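Alpha-pyrone synthesis polyketide synthase-like Pks18 (Mycobacterium tuberculosis, PDB 1TED) probably catalyses the extension of medium- and long-chain aliphatic acyl-CoA starters with malonyl-CoA, yielding tri- and tetraketide alpha-pyrones. Local coordinates at residues Ala363-Ala374 against Gly385-Arg393; Asn259-Gly267 against Phe375-Val383. All coordinates share one frame; numbering follows the deposited sequence.

Interaction 1. Residues Ala363-Ala374 against Gly385-Arg393; sequences AESAKAISTGVA and GMLFDIIRR
Ser370 OG is gripped from two directions where the last beta hairpin of the thiolase fold ends: Arg392 NE donates to it over 2.8 Å, almost in the guanidinium plane, while the hydroxyl donates to the syn lone pair of Glu364 OE2. The other oxygen, Glu364 OE1, makes a salt bridge with Arg392 NH2 at 2.6 Å, although the N-H...O angle of 122° leaves it a weak hydrogen bond. Arg392 is bent at chi2 (-55°), which folds its guanidinium back between Ile390 CG2 on one face and Ala363 CA on the other; NH1 also reaches Met359 O.

From Ser370 to Ala374 the strand pairs antiparallel with Met386-Ile390, flanked in the sheet by strands 310-312 and 247-256. Gly372 lies beneath the Phe388 ring, its CA 3.8 Å from the centroid in a CH-pi contact. On the face of Thr371 and Val373, Leu387 CD1 comes within 3.9 Å of Val373 CG2, and Thr371 OG1 donates to Asp389 OD1, which is also salt-bridged to Arg250. Beyond the strands, the C-terminal Arg393 lays its guanidinium over Ala368 CB and sends a nearly straight bond from NH1 to Ala366 O (2.8 Å, 175°).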
loop_
_atom_site.group_PDB
_atom_site.type_symbol
_atom_site.label_atom_id
_atom_site.label_comp_id
_atom_site.label_asym_id
_atom_site.label_seq_id
_atom_site.Cartn_x
_atom_site.Cartn_y
_atom_site.Cartn_z
ATOM N N ALA A 363 -22.935 7.722 -23.855
ATOM C CA ALA A 363 -23.365 8.999 -23.299
ATOM C C ALA A 363 -24.755 8.876 -22.678
ATOM O O ALA A 363 -25.628 8.204 -23.226
ATOM C CB ALA A 363 -23.372 10.061 -24.396
ATOM N N GLU A 364 -24.954 9.532 -21.537
ATOM C CA GLU A 364 -26.234 9.494 -20.831
ATOM C C GLU A 364 -27.131 10.648 -21.262
ATOM O O GLU A 364 -28.306 10.705 -20.905
ATOM C CB GLU A 364 -26.002 9.568 -19.319
ATOM C CG GLU A 364 -25.622 10.956 -18.790
ATOM C CD GLU A 364 -24.404 11.568 -19.473
ATOM O OE1 GLU A 364 -23.416 10.842 -19.716
ATOM O OE2 GLU A 364 -24.427 12.786 -19.749
ATOM N N SER A 365 -26.561 11.571 -22.026
ATOM C CA SER A 365 -27.296 12.728 -22.511
ATOM C C SER A 365 -26.579 13.262 -23.741
ATOM O O SER A 365 -25.548 12.725 -24.146
ATOM C CB SER A 365 -27.358 13.812 -21.436
ATOM O OG SER A 365 -26.071 14.345 -21.186
ATOM N N ALA A 366 -27.118 14.329 -24.320
ATOM C CA ALA A 366 -26.542 14.914 -25.520
ATOM C C ALA A 366 -25.591 16.078 -25.270
ATOM O O ALA A 366 -24.997 16.607 -26.206
ATOM C CB ALA A 366 -27.658 15.356 -26.455
ATOM N N LYS A 367 -25.435 16.476 -24.018
ATOM C CA LYS A 367 -24.552 17.593 -23.715
ATOM C C LYS A 367 -23.091 17.220 -23.892
ATOM O O LYS A 367 -22.682 16.116 -23.547
ATOM C CB LYS A 367 -24.811 18.096 -22.290
ATOM C CG LYS A 367 -24.763 17.014 -21.230
ATOM C CD LYS A 367 -25.582 17.384 -19.999
ATOM C CE LYS A 367 -25.023 18.594 -19.272
ATOM N NZ LYS A 367 -25.788 18.864 -18.016
ATOM N N ALA A 368 -22.316 18.139 -24.465
ATOM C CA ALA A 368 -20.889 17.923 -24.669
ATOM C C ALA A 368 -20.289 18.129 -23.293
ATOM O O ALA A 368 -20.391 19.217 -22.737
ATOM C CB ALA A 368 -20.333 18.945 -25.635
ATOM N N ILE A 369 -19.675 17.081 -22.757
ATOM C CA ILE A 369 -19.069 17.071 -21.424
ATOM C C ILE A 369 -20.102 16.707 -20.364
ATOM O O ILE A 369 -20.978 17.498 -20.018
ATOM C CB ILE A 369 -18.432 18.428 -21.008
ATOM C CG1 ILE A 369 -17.361 18.851 -22.004
ATOM C CG2 ILE A 369 -17.798 18.290 -19.614
ATOM C CD1 ILE A 369 -16.624 20.110 -21.588
ATOM N N SER A 370 -19.994 15.490 -19.854
ATOM C CA SER A 370 -20.895 15.012 -18.818
ATOM C C SER A 370 -20.121 15.129 -17.507
ATOM O O SER A 370 -18.941 14.787 -17.450
ATOM C CB SER A 370 -21.270 13.559 -19.102
ATOM O OG SER A 370 -21.749 13.434 -20.428
ATOM N N THR A 371 -20.759 15.636 -16.462
ATOM C CA THR A 371 -20.069 15.774 -15.185
ATOM C C THR A 371 -20.537 14.684 -14.241
ATOM O O THR A 371 -21.730 14.503 -14.048
ATOM C CB THR A 371 -20.336 17.157 -14.554
ATOM O OG1 THR A 371 -19.769 18.169 -15.390
ATOM C CG2 THR A 371 -19.718 17.257 -13.166
ATOM N N GLY A 372 -19.603 13.966 -13.638
ATOM C CA GLY A 372 -20.008 12.909 -12.741
ATOM C C GLY A 372 -19.240 12.826 -11.442
ATOM O O GLY A 372 -18.174 13.420 -11.283
ATOM N N VAL A 373 -19.819 12.092 -10.502
ATOM C CA VAL A 373 -19.214 11.870 -9.207
ATOM C C VAL A 373 -19.134 10.363 -9.010
ATOM O O VAL A 373 -20.097 9.633 -9.273
ATOM C CB VAL A 373 -20.064 12.438 -8.047
ATOM C CG1 VAL A 373 -19.412 12.060 -6.719
ATOM C CG2 VAL A 373 -20.225 13.974 -8.179
ATOM N N ALA A 374 -17.976 9.898 -8.571
ATOM C CA ALA A 374 -17.793 8.486 -8.312
ATOM C C ALA A 374 -17.361 8.364 -6.858
ATOM O O ALA A 374 -16.687 9.251 -6.325
ATOM C CB ALA A 374 -16.729 7.913 -9.229
ATOM N N GLY A 385 -13.881 9.098 -3.153
ATOM C CA GLY A 385 -14.478 9.433 -4.432
ATOM C C GLY A 385 -13.813 10.558 -5.201
ATOM O O GLY A 385 -12.737 11.043 -4.826
ATOM N N MET A 386 -14.466 10.976 -6.285
ATOM C CA MET A 386 -13.944 12.039 -7.131
ATOM C C MET A 386 -15.034 12.692 -7.968
ATOM O O MET A 386 -16.069 12.082 -8.236
ATOM C CB MET A 386 -12.880 11.470 -8.084
ATOM C CG MET A 386 -13.456 10.675 -9.268
ATOM S SD MET A 386 -12.250 10.260 -10.579
ATOM C CE MET A 386 -12.963 8.822 -11.299
ATOM N N LEU A 387 -14.799 13.941 -8.359
ATOM C CA LEU A 387 -15.698 14.674 -9.244
ATOM C C LEU A 387 -14.975 14.539 -10.584
ATOM O O LEU A 387 -13.754 14.673 -10.630
ATOM C CB LEU A 387 -15.794 16.162 -8.864
ATOM C CG LEU A 387 -16.535 17.054 -9.885
ATOM C CD1 LEU A 387 -18.007 16.659 -9.959
ATOM C CD2 LEU A 387 -16.426 18.520 -9.492
ATOM N N PHE A 388 -15.700 14.267 -11.665
ATOM C CA PHE A 388 -15.039 14.110 -12.951
ATOM C C PHE A 388 -15.855 14.567 -14.150
ATOM O O PHE A 388 -17.068 14.753 -14.062
ATOM C CB PHE A 388 -14.620 12.642 -13.134
ATOM C CG PHE A 388 -15.775 11.687 -13.260
ATOM C CD1 PHE A 388 -16.397 11.480 -14.490
ATOM C CD2 PHE A 388 -16.255 11.003 -12.144
ATOM C CE1 PHE A 388 -17.484 10.600 -14.608
ATOM C CE2 PHE A 388 -17.339 10.123 -12.252
ATOM C CZ PHE A 388 -17.953 9.923 -13.486
ATOM N N ASP A 389 -15.163 14.746 -15.270
ATOM C CA ASP A 389 -15.766 15.162 -16.535
ATOM C C ASP A 389 -15.416 14.174 -17.658
ATOM O O ASP A 389 -14.256 13.796 -17.818
ATOM C CB ASP A 389 -15.254 16.550 -16.941
ATOM C CG ASP A 389 -16.107 17.681 -16.398
ATOM O OD1 ASP A 389 -17.056 17.416 -15.627
ATOM O OD2 ASP A 389 -15.823 18.846 -16.748
ATOM N N ILE A 390 -16.418 13.738 -18.414
ATOM C CA ILE A 390 -16.182 12.852 -19.550
ATOM C C ILE A 390 -16.448 13.693 -20.802
ATOM O O ILE A 390 -17.552 14.216 -20.999
ATOM C CB ILE A 390 -17.132 11.628 -19.575
ATOM C CG1 ILE A 390 -16.901 10.733 -18.352
ATOM C CG2 ILE A 390 -16.875 10.803 -20.843
ATOM C CD1 ILE A 390 -17.874 9.559 -18.276
ATOM N N ILE A 391 -15.437 13.836 -21.646
ATOM C CA ILE A 391 -15.606 14.620 -22.851
ATOM C C ILE A 391 -16.342 13.821 -23.927
ATOM O O ILE A 391 -15.919 12.725 -24.316
ATOM C CB ILE A 391 -14.245 15.115 -23.377
ATOM C CG1 ILE A 391 -13.556 15.931 -22.276
ATOM C CG2 ILE A 391 -14.442 15.946 -24.635
ATOM C CD1 ILE A 391 -12.393 16.736 -22.735
ATOM N N ARG A 392 -17.467 14.364 -24.381
ATOM C CA ARG A 392 -18.260 13.701 -25.404
ATOM C C ARG A 392 -17.837 14.208 -26.777
ATOM O O ARG A 392 -17.741 13.431 -27.724
ATOM C CB ARG A 392 -19.748 13.961 -25.167
ATOM C CG ARG A 392 -20.218 13.563 -23.775
ATOM C CD ARG A 392 -19.891 12.108 -23.455
ATOM N NE ARG A 392 -20.504 11.693 -22.193
ATOM C CZ ARG A 392 -20.478 10.454 -21.710
ATOM N NH1 ARG A 392 -19.861 9.484 -22.377
ATOM N NH2 ARG A 392 -21.092 10.182 -20.568
ATOM N N ARG A 393 -17.584 15.512 -26.870
ATOM C CA ARG A 393 -17.137 16.139 -28.107
ATOM C C ARG A 393 -16.477 17.491 -27.830
ATOM O O ARG A 393 -16.758 18.059 -26.751
ATOM C CB ARG A 393 -18.312 16.316 -29.079
ATOM C CG ARG A 393 -19.509 17.025 -28.507
ATOM C CD ARG A 393 -20.558 17.275 -29.586
ATOM N NE ARG A 393 -21.493 18.310 -29.159
ATOM C CZ ARG A 393 -22.517 18.106 -28.340
ATOM N NH1 ARG A 393 -22.759 16.893 -27.862
ATOM N NH2 ARG A 393 -23.273 19.128 -27.971
ATOM O OXT ARG A 393 -15.692 17.970 -28.687
#

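Interaction 2. Residues Asn259-Gly267 against Phe375-Val383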
loop_
_atom_site.group_PDB
_atom_site.type_symbol
_atom_site.label_atom_id
_atom_site.label_comp_id
_atom_site.label_asym_id
_atom_site.label_seq_id
_atom_site.Cartn_x
_atom_site.Cartn_y
_atom_site.Cartn_z
ATOM N N ASN A 259 -17.441 6.998 14.267
ATOM C CA ASN A 259 -17.976 5.788 14.878
ATOM C C ASN A 259 -18.516 4.777 13.880
ATOM O O ASN A 259 -19.669 4.371 13.965
ATOM C CB ASN A 259 -19.084 6.144 15.877
ATOM C CG ASN A 259 -18.652 7.208 16.869
ATOM O OD1 ASN A 259 -17.632 7.062 17.557
ATOM N ND2 ASN A 259 -19.427 8.291 16.952
ATOM N N THR A 260 -17.681 4.366 12.933
ATOM C CA THR A 260 -18.107 3.380 11.943
ATOM C C THR A 260 -17.016 2.340 11.706
ATOM O O THR A 260 -17.063 1.591 10.729
ATOM C CB THR A 260 -18.461 4.052 10.595
ATOM O OG1 THR A 260 -17.316 4.747 10.091
ATOM C CG2 THR A 260 -19.623 5.038 10.772
ATOM N N GLU A 261 -16.042 2.285 12.610
ATOM C CA GLU A 261 -14.934 1.343 12.478
ATOM C C GLU A 261 -15.353 -0.092 12.205
ATOM O O GLU A 261 -14.677 -0.813 11.474
ATOM C CB GLU A 261 -14.051 1.374 13.722
ATOM C CG GLU A 261 -13.062 2.521 13.747
ATOM C CD GLU A 261 -12.057 2.412 14.890
ATOM O OE1 GLU A 261 -12.419 2.712 16.051
ATOM O OE2 GLU A 261 -10.903 2.010 14.620
ATOM N N ASP A 262 -16.474 -0.503 12.781
ATOM C CA ASP A 262 -16.951 -1.870 12.616
ATOM C C ASP A 262 -17.677 -2.088 11.306
ATOM O O ASP A 262 -18.184 -3.181 11.055
ATOM C CB ASP A 262 -17.889 -2.232 13.771
ATOM C CG ASP A 262 -19.258 -1.579 13.636
ATOM O OD1 ASP A 262 -19.334 -0.424 13.170
ATOM O OD2 ASP A 262 -20.262 -2.222 14.003
ATOM N N GLY A 263 -17.727 -1.055 10.474
ATOM C CA GLY A 263 -18.433 -1.162 9.205
ATOM C C GLY A 263 -17.864 -2.147 8.198
ATOM O O GLY A 263 -18.570 -3.054 7.748
ATOM N N ILE A 264 -16.598 -1.957 7.825
ATOM C CA ILE A 264 -15.926 -2.833 6.865
ATOM C C ILE A 264 -14.638 -3.339 7.498
ATOM O O ILE A 264 -13.684 -2.581 7.677
ATOM C CB ILE A 264 -15.584 -2.078 5.547
ATOM C CG1 ILE A 264 -16.870 -1.593 4.877
ATOM C CG2 ILE A 264 -14.784 -2.993 4.603
ATOM C CD1 ILE A 264 -16.658 -0.652 3.706
ATOM N N VAL A 265 -14.616 -4.619 7.846
ATOM C CA VAL A 265 -13.449 -5.202 8.476
ATOM C C VAL A 265 -12.767 -6.225 7.586
ATOM O O VAL A 265 -13.390 -7.176 7.114
ATOM C CB VAL A 265 -13.830 -5.854 9.815
ATOM C CG1 VAL A 265 -12.646 -6.578 10.408
ATOM C CG2 VAL A 265 -14.303 -4.795 10.774
ATOM N N LEU A 266 -11.475 -6.019 7.357
ATOM C CA LEU A 266 -10.695 -6.929 6.531
ATOM C C LEU A 266 -9.664 -7.615 7.412
ATOM O O LEU A 266 -9.096 -6.999 8.310
ATOM C CB LEU A 266 -9.993 -6.168 5.400
ATOM C CG LEU A 266 -10.916 -5.327 4.513
ATOM C CD1 LEU A 266 -10.099 -4.693 3.380
ATOM C CD2 LEU A 266 -12.029 -6.202 3.959
ATOM N N GLY A 267 -9.430 -8.893 7.160
ATOM C CA GLY A 267 -8.472 -9.619 7.967
ATOM C C GLY A 267 -7.891 -10.801 7.230
ATOM O O GLY A 267 -8.370 -11.170 6.159
ATOM N N PHE A 375 -17.792 7.297 -6.201
ATOM C CA PHE A 375 -17.383 7.070 -4.828
ATOM C C PHE A 375 -17.570 5.623 -4.444
ATOM O O PHE A 375 -18.370 4.913 -5.039
ATOM C CB PHE A 375 -18.118 7.997 -3.839
ATOM C CG PHE A 375 -19.617 7.864 -3.851
ATOM C CD1 PHE A 375 -20.240 6.781 -3.256
ATOM C CD2 PHE A 375 -20.404 8.844 -4.440
ATOM C CE1 PHE A 375 -21.624 6.678 -3.245
ATOM C CE2 PHE A 375 -21.787 8.745 -4.435
ATOM C CZ PHE A 375 -22.397 7.662 -3.837
ATOM N N ALA A 376 -16.789 5.197 -3.458
ATOM C CA ALA A 376 -16.832 3.839 -2.952
ATOM C C ALA A 376 -16.550 3.920 -1.460
ATOM O O ALA A 376 -16.272 5.007 -0.932
ATOM C CB ALA A 376 -15.791 2.987 -3.650
ATOM N N PHE A 377 -16.606 2.771 -0.790
ATOM C CA PHE A 377 -16.400 2.727 0.652
ATOM C C PHE A 377 -15.243 1.845 1.093
ATOM O O PHE A 377 -15.178 0.665 0.753
ATOM C CB PHE A 377 -17.702 2.284 1.322
ATOM C CG PHE A 377 -18.877 3.130 0.938
ATOM C CD1 PHE A 377 -19.045 4.393 1.484
ATOM C CD2 PHE A 377 -19.768 2.700 -0.044
ATOM C CE1 PHE A 377 -20.079 5.228 1.056
ATOM C CE2 PHE A 377 -20.810 3.525 -0.486
ATOM C CZ PHE A 377 -20.965 4.792 0.064
ATOM N N GLY A 378 -14.326 2.439 1.849
ATOM C CA GLY A 378 -13.172 1.710 2.345
ATOM C C GLY A 378 -13.278 1.433 3.833
ATOM O O GLY A 378 -14.123 2.023 4.517
ATOM N N PRO A 379 -12.432 0.538 4.371
ATOM C CA PRO A 379 -12.472 0.216 5.800
ATOM C C PRO A 379 -12.371 1.439 6.701
ATOM O O PRO A 379 -11.920 2.506 6.282
ATOM C CB PRO A 379 -11.312 -0.768 5.972
ATOM C CG PRO A 379 -10.423 -0.492 4.787
ATOM C CD PRO A 379 -11.391 -0.242 3.682
ATOM N N GLY A 380 -12.810 1.262 7.945
ATOM C CA GLY A 380 -12.830 2.335 8.929
ATOM C C GLY A 380 -14.084 3.090 8.576
ATOM O O GLY A 380 -14.668 3.853 9.351
ATOM N N VAL A 381 -14.508 2.756 7.364
ATOM C CA VAL A 381 -15.627 3.324 6.656
ATOM C C VAL A 381 -15.226 4.741 6.365
ATOM O O VAL A 381 -15.358 5.661 7.179
ATOM C CB VAL A 381 -16.944 3.255 7.398
ATOM C CG1 VAL A 381 -18.004 3.921 6.544
ATOM C CG2 VAL A 381 -17.350 1.802 7.609
ATOM N N THR A 382 -14.666 4.861 5.172
ATOM C CA THR A 382 -14.177 6.099 4.618
ATOM C C THR A 382 -14.893 6.206 3.292
ATOM O O THR A 382 -15.010 5.213 2.574
ATOM C CB THR A 382 -12.664 5.996 4.338
ATOM O OG1 THR A 382 -11.986 5.606 5.539
ATOM C CG2 THR A 382 -12.109 7.324 3.819
ATOM N N VAL A 383 -15.399 7.391 2.976
ATOM C CA VAL A 383 -16.046 7.579 1.695
ATOM C C VAL A 383 -14.924 8.078 0.808
ATOM O O VAL A 383 -14.288 9.098 1.099
ATOM C CB VAL A 383 -17.153 8.637 1.732
ATOM C CG1 VAL A 383 -17.764 8.759 0.342
ATOM C CG2 VAL A 383 -18.221 8.253 2.765
HETATM O O HOH W 1 -14.898 5.475 12.332
HETATM O O HOH W 2 -14.601 -0.136 8.992
#
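Ile264 lays its side chain along the turn of a beta hairpin, overlapping Phe377, Pro379 and Val381. The connection Pro379-Val381 joins strands 375-378 and 382-383 and includes a G1 beta bulge, in which Val381 and Thr382 both face Gly378. With CG1 anti to its own carbonyl carbon (chi1 -62°) and the chain extended beyond, Ile264 sends CD1 inward to 3.9 Å from Phe377 CB. Its CG2 branch lies beside the Pro379 ring instead, and Ile264 O is 3.4 Å from Pro379 CB. Farther along strand 264-267, Leu266 brings CD1 near Pro379 CG; the same leucine touches the bound myristic acid, and both it and Pro379 pack on Ala148 of the second subunit.

At the other end, residues Thr260-Gly263 form a type I turn, closed by a bond from Gly263 N to Thr260 O. Val381 meets this turn with CG2, 3.5 Å from Gly263 CA, and its side chain crosses that of Thr260 at about a right angle. Thr260 OG1 stands 2.9 Å from Gly380 O, but its one proton has Leu257 O, its stronger partner, also within reach. Glu261 turns from the hairpin to a salt bridge with Lys157 of the second subunit.

Two waters join the backbones where direct pairing is absent. One accepts from Thr260 N and gives a weak bond to Gly380 O. The other accepts from both Ile264 N, at 2.9 Å, and Gly380 N, and lies 2.6 Å from Glu261 O.

In the fold
Both interactions draw on the hairpin of strands 370-378 and 382-390: interaction 1 pairs its open end, and interaction 2 docks the bulged turn against residues 259-267. Their centres are about 28 Å apart, yet they meet midway along the hairpin, where Gly385 CA lies 4.0 Å from Phe375 CB. The catalytic region flanks the turn end: the Phe377 side chain is about 6 Å from that of Cys175, the probable nucleophile, whereas Gly385, in interaction 1, is about 11 Å from the Cys175 side chain. Interaction 2 also reaches the bound myristic acid, about 4 Å from the Leu266 side chain, consistent with a place on the substrate-binding tunnel, and borders the second subunit, which touches neither segment of interaction 1.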